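Local coordinates for hypothetical protein (Streptococcus pneumoniae, PDB 2HIY), which is of unknown function and belongs to the DUF1697 family of conserved bacterial proteins, at residues Trp140-Glu145 / Thr151-Tyr156. Residues are numbered along the deposited sequence; the frame is centred on the assembly and turned at random.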
loop_
_atom_site.group_PDB
_atom_site.type_symbol
_atom_site.label_atom_id
_atom_site.label_comp_id
_atom_site.label_asym_id
_atom_site.label_seq_id
_atom_site.Cartn_x
_atom_site.Cartn_y
_atom_site.Cartn_z
ATOM N N TRP D 140 22.757 12.484 10.540
ATOM C CA TRP D 140 23.020 11.102 10.111
ATOM C C TRP D 140 22.861 11.005 8.623
ATOM O O TRP D 140 21.752 11.180 8.063
ATOM C CB TRP D 140 22.080 10.162 10.850
ATOM C CG TRP D 140 22.458 8.729 10.899
ATOM C CD1 TRP D 140 23.178 7.977 9.990
ATOM C CD2 TRP D 140 22.117 7.838 11.960
ATOM N NE1 TRP D 140 23.306 6.663 10.425
ATOM C CE2 TRP D 140 22.660 6.560 11.640
ATOM C CE3 TRP D 140 21.403 7.988 13.162
ATOM C CZ2 TRP D 140 22.502 5.443 12.486
ATOM C CZ3 TRP D 140 21.246 6.881 14.002
ATOM C CH2 TRP D 140 21.802 5.628 13.653
ATOM N N GLY D 141 23.984 10.785 7.935
ATOM C CA GLY D 141 24.026 10.767 6.472
ATOM C C GLY D 141 24.240 9.344 6.009
ATOM O O GLY D 141 24.995 8.585 6.618
ATOM N N LYS D 142 23.548 8.993 4.934
ATOM C CA LYS D 142 23.732 7.700 4.296
ATOM C C LYS D 142 24.197 7.964 2.861
ATOM O O LYS D 142 23.563 8.708 2.110
ATOM C CB LYS D 142 22.403 6.905 4.320
ATOM C CG LYS D 142 21.991 6.324 5.699
ATOM C CD LYS D 142 21.551 7.332 6.751
ATOM C CE LYS D 142 20.386 8.178 6.330
ATOM N NZ LYS D 142 19.885 8.982 7.502
ATOM N N PHE D 143 25.310 7.355 2.463
ATOM C CA PHE D 143 25.979 7.797 1.235
ATOM C C PHE D 143 25.287 7.411 -0.026
ATOM O O PHE D 143 25.332 8.189 -0.994
ATOM C CB PHE D 143 27.425 7.327 1.210
ATOM C CG PHE D 143 28.275 8.007 2.228
ATOM C CD1 PHE D 143 28.677 9.317 2.022
ATOM C CD2 PHE D 143 28.676 7.367 3.385
ATOM C CE1 PHE D 143 29.460 9.982 2.973
ATOM C CE2 PHE D 143 29.471 8.020 4.361
ATOM C CZ PHE D 143 29.848 9.338 4.136
ATOM N N SER D 144 24.641 6.247 -0.060
ATOM C CA SER D 144 24.177 5.740 -1.362
ATOM C C SER D 144 22.891 4.963 -1.280
ATOM O O SER D 144 22.690 4.158 -0.370
ATOM C CB SER D 144 25.266 4.838 -1.944
ATOM O OG SER D 144 24.814 4.248 -3.159
ATOM N N GLU D 145 22.034 5.134 -2.283
ATOM C CA GLU D 145 20.852 4.294 -2.366
ATOM C C GLU D 145 21.198 2.816 -2.510
ATOM O O GLU D 145 20.462 1.964 -1.993
ATOM C CB GLU D 145 19.961 4.729 -3.548
ATOM C CG GLU D 145 19.334 6.138 -3.372
ATOM C CD GLU D 145 18.247 6.233 -2.305
ATOM O OE1 GLU D 145 17.699 5.194 -1.895
ATOM O OE2 GLU D 145 17.931 7.360 -1.864
ATOM N N THR D 151 22.583 -0.160 5.924
ATOM C CA THR D 151 23.012 0.772 6.947
ATOM C C THR D 151 22.382 0.462 8.319
ATOM O O THR D 151 21.282 -0.119 8.409
ATOM C CB THR D 151 22.670 2.250 6.590
ATOM O OG1 THR D 151 21.250 2.435 6.460
ATOM C CG2 THR D 151 23.405 2.697 5.322
ATOM N N ALA D 152 23.069 0.875 9.379
ATOM C CA ALA D 152 22.497 0.781 10.720
ATOM C C ALA D 152 21.259 1.649 10.825
ATOM O O ALA D 152 20.306 1.288 11.535
ATOM C CB ALA D 152 23.532 1.217 11.736
ATOM N N TYR D 153 21.253 2.809 10.177
ATOM C CA TYR D 153 20.069 3.662 10.183
ATOM C C TYR D 153 18.835 2.874 9.744
ATOM O O TYR D 153 17.790 2.883 10.438
ATOM C CB TYR D 153 20.296 4.863 9.255
ATOM C CG TYR D 153 19.194 5.883 9.303
ATOM C CD1 TYR D 153 19.231 6.892 10.255
ATOM C CD2 TYR D 153 18.131 5.865 8.396
ATOM C CE1 TYR D 153 18.203 7.844 10.355
ATOM C CE2 TYR D 153 17.085 6.808 8.484
ATOM C CZ TYR D 153 17.152 7.795 9.447
ATOM O OH TYR D 153 16.124 8.721 9.489
ATOM N N HIS D 154 18.944 2.200 8.615
ATOM C CA HIS D 154 17.828 1.418 8.116
ATOM C C HIS D 154 17.538 0.186 8.950
ATOM O O HIS D 154 16.355 -0.094 9.264
ATOM C CB HIS D 154 18.105 0.995 6.681
ATOM C CG HIS D 154 17.065 0.080 6.144
ATOM N ND1 HIS D 154 15.770 0.511 5.918
ATOM C CD2 HIS D 154 17.105 -1.234 5.835
ATOM C CE1 HIS D 154 15.060 -0.518 5.479
ATOM N NE2 HIS D 154 15.843 -1.581 5.404
ATOM N N LYS D 155 18.589 -0.592 9.252
ATOM C CA LYS D 155 18.377 -1.908 9.862
ATOM C C LYS D 155 17.973 -1.855 11.297
ATOM O O LYS D 155 17.290 -2.798 11.749
ATOM C CB LYS D 155 19.632 -2.750 9.763
ATOM C CG LYS D 155 19.919 -3.142 8.315
ATOM C CD LYS D 155 21.243 -3.872 8.199
ATOM C CE LYS D 155 21.223 -5.174 8.968
ATOM N NZ LYS D 155 22.511 -5.902 8.755
ATOM N N TYR D 156 18.403 -0.828 12.043
ATOM C CA TYR D 156 18.293 -0.893 13.489
ATOM C C TYR D 156 17.476 0.158 14.167
ATOM O O TYR D 156 17.141 -0.040 15.322
ATOM C CB TYR D 156 19.676 -0.925 14.177
ATOM C CG TYR D 156 20.630 -1.955 13.637
ATOM C CD1 TYR D 156 20.239 -3.281 13.450
ATOM C CD2 TYR D 156 21.926 -1.594 13.290
ATOM C CE1 TYR D 156 21.139 -4.237 12.936
ATOM C CE2 TYR D 156 22.822 -2.535 12.784
ATOM C CZ TYR D 156 22.413 -3.841 12.602
ATOM O OH TYR D 156 23.295 -4.774 12.092
#
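The ring of Y153 is gripped from two directions, by the ammonium of K142 and the indole of W140. K142 supplies a cation-pi contact: NZ lies 3.3 Å from the centroid of the Y153 ring and just 5° off its normal. The lysine chain bends at its second and third torsions, which brings CE over the same ring and folds NZ back to W140 O, a hydrogen bond of 2.9 Å made from above the carbonyl plane. A salt bridge to D104 gives the ammonium of this buried lysine a second anchor.

W140 and Y153 form an edge-to-face pair. The tyrosine edge points at the indole face, the planes are 74° apart, and CD1 of Y153 comes 3.5 Å from CD2 of W140. Y153 CB adds a CH-pi contact over the pyrrole ring.

Apolar packing is lighter: T151 CG2 sits 3.9 Å from K142 CG. T151 also N-caps the helix, its OG1 accepting from H154 N at 3.2 Å and hydrogen-bonding Y148 O.

Helix 152-156 lies across one sheet face, nearly perpendicular to strand segment 140-142; E129 of strand 129-133 takes W140 NE1 and Y153 N on OE1 and A152 N on OE2, while Y153 also packs on strand 102-108.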